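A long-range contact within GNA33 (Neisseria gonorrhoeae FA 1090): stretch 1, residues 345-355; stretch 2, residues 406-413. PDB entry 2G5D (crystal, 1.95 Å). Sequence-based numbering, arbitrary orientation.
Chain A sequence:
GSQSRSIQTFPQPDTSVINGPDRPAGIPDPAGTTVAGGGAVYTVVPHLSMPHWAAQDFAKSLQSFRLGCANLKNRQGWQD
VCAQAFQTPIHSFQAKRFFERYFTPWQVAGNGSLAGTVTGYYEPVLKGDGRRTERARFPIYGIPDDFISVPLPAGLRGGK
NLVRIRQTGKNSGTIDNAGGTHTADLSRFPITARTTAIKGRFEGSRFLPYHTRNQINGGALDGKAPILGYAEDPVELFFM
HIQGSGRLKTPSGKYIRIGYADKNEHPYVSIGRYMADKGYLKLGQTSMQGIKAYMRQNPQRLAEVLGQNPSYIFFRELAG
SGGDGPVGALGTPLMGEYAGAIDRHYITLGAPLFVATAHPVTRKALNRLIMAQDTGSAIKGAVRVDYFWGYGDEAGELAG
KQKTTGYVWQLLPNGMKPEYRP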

ATOM      1  N   HIS A 345       8.645  -5.166 -10.818  1.00 32.21           N
ATOM      2  CA  HIS A 345       9.585  -5.911 -11.637  1.00 32.00           C
ATOM      3  C   HIS A 345       8.839  -6.667 -12.705  1.00 32.02           C
ATOM      4  O   HIS A 345       9.399  -6.965 -13.762  1.00 32.01           O
ATOM      5  N   TYR A 346       7.576  -6.989 -12.402  1.00 31.95           N
ATOM      6  CA  TYR A 346       6.790  -7.943 -13.178  1.00 32.07           C
ATOM      7  C   TYR A 346       5.494  -7.366 -13.758  1.00 32.34           C
ATOM      8  O   TYR A 346       5.127  -7.697 -14.899  1.00 33.57           O
ATOM      9  N   ILE A 347       4.820  -6.503 -12.992  1.00 31.84           N
ATOM     10  CA  ILE A 347       3.514  -5.941 -13.384  1.00 31.79           C
ATOM     11  C   ILE A 347       3.653  -4.464 -13.708  1.00 31.33           C
ATOM     12  O   ILE A 347       4.288  -3.719 -12.964  1.00 30.38           O
ATOM     13  N   THR A 348       3.076  -4.065 -14.844  1.00 30.70           N
ATOM     14  CA  THR A 348       3.089  -2.676 -15.274  1.00 30.87           C
ATOM     15  C   THR A 348       2.127  -1.909 -14.359  1.00 30.44           C
ATOM     16  O   THR A 348       0.989  -2.334 -14.157  1.00 30.72           O
ATOM     17  N   LEU A 349       2.603  -0.810 -13.779  1.00 30.29           N
ATOM     18  CA  LEU A 349       1.826  -0.086 -12.768  1.00 30.65           C
ATOM     19  C   LEU A 349       0.627   0.612 -13.415  1.00 29.88           C
ATOM     20  O   LEU A 349       0.775   1.318 -14.396  1.00 31.01           O
ATOM     21  N   GLY A 350      -0.552   0.382 -12.856  1.00 29.93           N
ATOM     22  CA  GLY A 350      -1.812   0.891 -13.399  1.00 29.62           C
ATOM     23  C   GLY A 350      -2.655  -0.134 -14.159  1.00 30.02           C
ATOM     24  O   GLY A 350      -3.824   0.117 -14.447  1.00 31.20           O
ATOM     25  N   ALA A 351      -2.075  -1.291 -14.477  1.00 29.81           N
ATOM     26  CA  ALA A 351      -2.688  -2.229 -15.385  1.00 29.42           C
ATOM     27  C   ALA A 351      -3.890  -2.909 -14.765  1.00 29.48           C
ATOM     28  O   ALA A 351      -3.879  -3.243 -13.591  1.00 28.93           O
ATOM     29  N   PRO A 352      -4.947  -3.106 -15.563  1.00 30.40           N
ATOM     30  CA  PRO A 352      -5.987  -4.050 -15.115  1.00 29.46           C
ATOM     31  C   PRO A 352      -5.388  -5.447 -14.851  1.00 30.28           C
ATOM     32  O   PRO A 352      -4.524  -5.925 -15.598  1.00 29.51           O
ATOM     33  N   LEU A 353      -5.833  -6.103 -13.777  1.00 30.54           N
ATOM     34  CA  LEU A 353      -5.215  -7.356 -13.371  1.00 30.08           C
ATOM     35  C   LEU A 353      -6.331  -8.283 -12.922  1.00 29.43           C
ATOM     36  O   LEU A 353      -7.030  -7.999 -11.961  1.00 29.29           O
ATOM     37  N   PHE A 354      -6.519  -9.375 -13.654  1.00 29.18           N
ATOM     38  CA  PHE A 354      -7.484 -10.377 -13.239  1.00 29.35           C
ATOM     39  C   PHE A 354      -6.875 -11.363 -12.252  1.00 29.59           C
ATOM     40  O   PHE A 354      -5.821 -11.952 -12.525  1.00 30.23           O
ATOM     41  N   VAL A 355      -7.550 -11.537 -11.110  1.00 29.55           N
ATOM     42  CA  VAL A 355      -7.109 -12.414 -10.036  1.00 29.43           C
ATOM     43  C   VAL A 355      -8.168 -13.471  -9.807  1.00 28.84           C
ATOM     44  O   VAL A 355      -9.318 -13.165  -9.506  1.00 27.70           O
ATOM     45  N   GLY A 406      -3.320 -18.038  -5.853  1.00 33.61           N
ATOM     46  CA  GLY A 406      -4.016 -17.285  -6.867  1.00 32.73           C
ATOM     47  C   GLY A 406      -3.311 -17.316  -8.199  1.00 32.03           C
ATOM     48  O   GLY A 406      -2.119 -17.626  -8.281  1.00 32.36           O
ATOM     49  N   TYR A 407      -4.076 -16.992  -9.237  1.00 30.71           N
ATOM     50  CA  TYR A 407      -3.600 -16.954 -10.614  1.00 30.59           C
ATOM     51  C   TYR A 407      -3.835 -15.561 -11.118  1.00 29.96           C
ATOM     52  O   TYR A 407      -4.835 -14.939 -10.760  1.00 29.45           O
ATOM     53  N   VAL A 408      -2.926 -15.062 -11.942  1.00 30.25           N
ATOM     54  CA  VAL A 408      -3.084 -13.693 -12.394  1.00 30.45           C
ATOM     55  C   VAL A 408      -2.941 -13.522 -13.896  1.00 30.41           C
ATOM     56  O   VAL A 408      -2.177 -14.227 -14.554  1.00 30.78           O
ATOM     57  N   TRP A 409      -3.684 -12.567 -14.434  1.00 29.16           N
ATOM     58  CA  TRP A 409      -3.558 -12.232 -15.840  1.00 28.91           C
ATOM     59  C   TRP A 409      -3.421 -10.751 -15.853  1.00 28.75           C
ATOM     60  O   TRP A 409      -4.199 -10.046 -15.211  1.00 29.45           O
ATOM     61  N   GLN A 410      -2.443 -10.263 -16.598  1.00 28.63           N
ATOM     62  CA  GLN A 410      -2.255  -8.825 -16.735  1.00 29.13           C
ATOM     63  C   GLN A 410      -2.866  -8.354 -18.069  1.00 29.70           C
ATOM     64  O   GLN A 410      -2.555  -8.934 -19.111  1.00 29.63           O
ATOM     65  N   LEU A 411      -3.736  -7.322 -18.032  1.00 30.01           N
ATOM     66  CA  LEU A 411      -4.352  -6.720 -19.251  1.00 29.57           C
ATOM     67  C   LEU A 411      -3.616  -5.435 -19.617  1.00 29.39           C
ATOM     68  O   LEU A 411      -3.389  -4.580 -18.774  1.00 29.62           O
ATOM     69  N   LEU A 412      -3.191  -5.338 -20.869  1.00 28.60           N
ATOM     70  CA  LEU A 412      -2.423  -4.190 -21.338  1.00 29.71           C
ATOM     71  C   LEU A 412      -3.054  -3.721 -22.635  1.00 30.03           C
ATOM     72  O   LEU A 412      -3.582  -4.556 -23.409  1.00 30.62           O
ATOM     73  N   PRO A 413      -2.997  -2.399 -22.893  1.00 30.38           N
ATOM     74  CA  PRO A 413      -3.511  -1.874 -24.173  1.00 30.44           C
ATOM     75  C   PRO A 413      -2.974  -2.693 -25.354  1.00 30.11           C
ATOM     76  O   PRO A 413      -1.758  -2.948 -25.416  1.00 29.94           O
TER

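A β-strand often holds its neighbor by backbone pairing alone, but the loop that leads into that neighbor needs another means of attachment, and a long polar side chain can supply it. GNA33 offers a compact example. Gln410, in the strand 406-413, adopts an extended side chain (chi1 t, chi2 t, chi3 -153°) that carries its amide beyond the paired backbone to the loop preceding the partner strand. There its OE1 accepts a hydrogen bond from the backbone N of Thr348 at 2.7 Å, nearly straight at 165°. The same oxygen lies 3.5 Å from CG2 of Ile347 (chi1 m, chi2 m), so the polar contact is partly walled by hydrocarbon. A water extends the anchor: it donates to Tyr346 O at 3.0 Å, lies 2.9 Å from Thr348 OG1 in a hydrogen bond, and accepts a weak one from Gln410 NE2 at 3.3 Å.

Beyond this anchor the backbones pair antiparallel. Leu411 N donates to Pro352 O at 2.9 Å, and Phe354 and Trp409 form a reciprocal pair, with Phe354 N to Trp409 O and Trp409 N to Phe354 O both at 2.9 Å. CA-H...O contacts supplement these bonds, the shortest from Val408 CA to Phe354 O at 3.2 Å.

The alternation of a sheet then sorts the side chains. Leu353, Val355, Val408 and Gln410 share one face. Leu353 (chi1 t, chi2 between wells at -100°) brings CD2 to 4.0 Å from CB of Gln410 and CD1 to 4.2 Å from CB of Val408, bridging two residues of the opposing strand. Val355 (t) and Val408 (m) meet more loosely, CG2 of the former 4.3 Å from CG1 of the latter.

On the other face, Phe354 (chi1 t) and Trp409 (chi1 m) form an offset edge-to-face pair. The Phe354 edge is directed toward the face of the indole six-membered ring, with planes at 81° and centroids 5.7 Å apart; Phe354 CD2 approaches Trp409 CE3 to 3.7 Å.

The packing continues at the loop end. Pro352, its ring C-gamma exo, sets CB 3.9 Å from CB of Leu411 (chi1 m, chi2 p). Ala351 points toward the opposing strand, its CB 4.0 Å from CD2 of Leu412. That leucine's CA-to-CB bond points away, yet its m, t rotamer returns the chain end to the contact, where CD2 also lies 3.9 Å from CB of Thr348 (chi1 m).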

ATOM      1  CB  HIS A 345      10.360  -6.924 -10.796  1.00 31.88           C
ATOM      2  CG  HIS A 345      11.390  -6.316  -9.894  1.00 32.20           C
ATOM      3  ND1 HIS A 345      12.293  -5.375 -10.328  1.00 32.70           N
ATOM      4  CD2 HIS A 345      11.691  -6.557  -8.594  1.00 31.25           C
ATOM      5  CE1 HIS A 345      13.096  -5.041  -9.330  1.00 32.98           C
ATOM      6  NE2 HIS A 345      12.753  -5.745  -8.268  1.00 32.70           N
ATOM      7  CB  TYR A 346       6.543  -9.226 -12.358  1.00 31.74           C
ATOM      8  CG  TYR A 346       7.837  -9.993 -12.075  1.00 31.78           C
ATOM      9  CD1 TYR A 346       8.378 -10.040 -10.792  1.00 32.42           C
ATOM     10  CD2 TYR A 346       8.554 -10.610 -13.110  1.00 31.41           C
ATOM     11  CE1 TYR A 346       9.587 -10.712 -10.534  1.00 31.09           C
ATOM     12  CE2 TYR A 346       9.756 -11.285 -12.866  1.00 30.84           C
ATOM     13  CZ  TYR A 346      10.261 -11.339 -11.573  1.00 31.65           C
ATOM     14  OH  TYR A 346      11.440 -12.007 -11.311  1.00 31.73           O
ATOM     15  CB  ILE A 347       2.401  -6.109 -12.272  1.00 32.21           C
ATOM     16  CG1 ILE A 347       2.283  -7.574 -11.800  1.00 32.07           C
ATOM     17  CG2 ILE A 347       1.043  -5.518 -12.741  1.00 31.01           C
ATOM     18  CD1 ILE A 347       2.106  -8.608 -12.905  1.00 33.26           C
ATOM     19  CB  THR A 348       2.706  -2.552 -16.774  1.00 30.48           C
ATOM     20  OG1 THR A 348       3.622  -3.335 -17.558  1.00 30.95           O
ATOM     21  CG2 THR A 348       2.794  -1.102 -17.231  1.00 29.45           C
ATOM     22  CB  LEU A 349       2.689   0.904 -11.948  1.00 29.59           C
ATOM     23  CG  LEU A 349       2.018   1.521 -10.707  1.00 28.46           C
ATOM     24  CD1 LEU A 349       1.758   0.473  -9.583  1.00 27.14           C
ATOM     25  CD2 LEU A 349       2.857   2.675 -10.185  1.00 30.32           C
ATOM     26  CB  ALA A 351      -1.688  -3.284 -15.852  1.00 29.69           C
ATOM     27  CB  PRO A 352      -6.986  -4.043 -16.286  1.00 29.01           C
ATOM     28  CG  PRO A 352      -6.771  -2.673 -16.948  1.00 29.55           C
ATOM     29  CD  PRO A 352      -5.284  -2.454 -16.850  1.00 28.89           C
ATOM     30  CB  LEU A 353      -4.219  -7.069 -12.238  1.00 31.33           C
ATOM     31  CG  LEU A 353      -2.919  -7.824 -11.852  1.00 33.86           C
ATOM     32  CD1 LEU A 353      -3.169  -8.744 -10.682  1.00 33.89           C
ATOM     33  CD2 LEU A 353      -2.175  -8.558 -12.973  1.00 35.09           C
ATOM     34  CB  PHE A 354      -8.042 -11.111 -14.445  1.00 28.33           C
ATOM     35  CG  PHE A 354      -9.321 -11.805 -14.166  1.00 30.18           C
ATOM     36  CD1 PHE A 354     -10.543 -11.179 -14.459  1.00 29.27           C
ATOM     37  CD2 PHE A 354      -9.323 -13.078 -13.595  1.00 28.62           C
ATOM     38  CE1 PHE A 354     -11.767 -11.823 -14.180  1.00 28.25           C
ATOM     39  CE2 PHE A 354     -10.530 -13.730 -13.326  1.00 29.00           C
ATOM     40  CZ  PHE A 354     -11.752 -13.093 -13.615  1.00 28.74           C
ATOM     41  CB  VAL A 355      -6.801 -11.637  -8.701  1.00 29.94           C
ATOM     42  CG1 VAL A 355      -6.284 -12.596  -7.590  1.00 30.20           C
ATOM     43  CG2 VAL A 355      -5.786 -10.580  -8.938  1.00 31.28           C
ATOM     44  CB  TYR A 407      -4.386 -17.940 -11.468  1.00 30.32           C
ATOM     45  CG  TYR A 407      -4.217 -19.341 -10.952  1.00 30.43           C
ATOM     46  CD1 TYR A 407      -5.197 -19.933 -10.160  1.00 31.07           C
ATOM     47  CD2 TYR A 407      -3.056 -20.048 -11.214  1.00 30.21           C
ATOM     48  CE1 TYR A 407      -5.023 -21.213  -9.655  1.00 32.28           C
ATOM     49  CE2 TYR A 407      -2.877 -21.339 -10.733  1.00 31.91           C
ATOM     50  CZ  TYR A 407      -3.857 -21.909  -9.947  1.00 32.18           C
ATOM     51  OH  TYR A 407      -3.673 -23.189  -9.469  1.00 31.68           O
ATOM     52  CB  VAL A 408      -2.190 -12.680 -11.590  1.00 31.30           C
ATOM     53  CG1 VAL A 408      -2.342 -12.891 -10.062  1.00 31.10           C
ATOM     54  CG2 VAL A 408      -0.755 -12.721 -12.015  1.00 32.17           C
ATOM     55  CB  TRP A 409      -4.811 -12.596 -16.642  1.00 28.03           C
ATOM     56  CG  TRP A 409      -5.119 -14.073 -16.770  1.00 25.84           C
ATOM     57  CD1 TRP A 409      -4.982 -14.826 -17.878  1.00 26.83           C
ATOM     58  CD2 TRP A 409      -5.696 -14.920 -15.767  1.00 25.26           C
ATOM     59  NE1 TRP A 409      -5.427 -16.120 -17.646  1.00 25.15           N
ATOM     60  CE2 TRP A 409      -5.859 -16.209 -16.350  1.00 25.45           C
ATOM     61  CE3 TRP A 409      -6.090 -14.722 -14.440  1.00 24.76           C
ATOM     62  CZ2 TRP A 409      -6.385 -17.314 -15.635  1.00 27.68           C
ATOM     63  CZ3 TRP A 409      -6.602 -15.822 -13.715  1.00 25.36           C
ATOM     64  CH2 TRP A 409      -6.746 -17.099 -14.318  1.00 27.40           C
ATOM     65  CB  GLN A 410      -0.742  -8.551 -16.703  1.00 29.94           C
ATOM     66  CG  GLN A 410      -0.371  -7.088 -16.826  1.00 30.05           C
ATOM     67  CD  GLN A 410       1.116  -6.823 -16.631  1.00 30.37           C
ATOM     68  OE1 GLN A 410       1.486  -5.735 -16.224  1.00 32.41           O
ATOM     69  NE2 GLN A 410       1.976  -7.805 -16.951  1.00 31.98           N
ATOM     70  CB  LEU A 411      -5.885  -6.482 -19.087  1.00 30.05           C
ATOM     71  CG  LEU A 411      -6.808  -7.724 -19.192  1.00 30.30           C
ATOM     72  CD1 LEU A 411      -6.482  -8.724 -18.107  1.00 31.97           C
ATOM     73  CD2 LEU A 411      -8.315  -7.362 -19.121  1.00 29.49           C
ATOM     74  CB  LEU A 412      -0.943  -4.591 -21.592  1.00 28.36           C
ATOM     75  CG  LEU A 412      -0.138  -4.982 -20.352  1.00 27.85           C
ATOM     76  CD1 LEU A 412       1.193  -5.641 -20.754  1.00 25.46           C
ATOM     77  CD2 LEU A 412       0.081  -3.762 -19.424  1.00 22.78           C
ATOM     78  CB  PRO A 413      -2.968  -0.447 -24.195  1.00 30.08           C
ATOM     79  CG  PRO A 413      -2.861  -0.088 -22.737  1.00 31.37           C
ATOM     80  CD  PRO A 413      -2.426  -1.331 -22.047  1.00 29.10           C
TER
HETATM   81  O   HOH W   1       4.772  -6.030 -17.312  1.00 19.05           O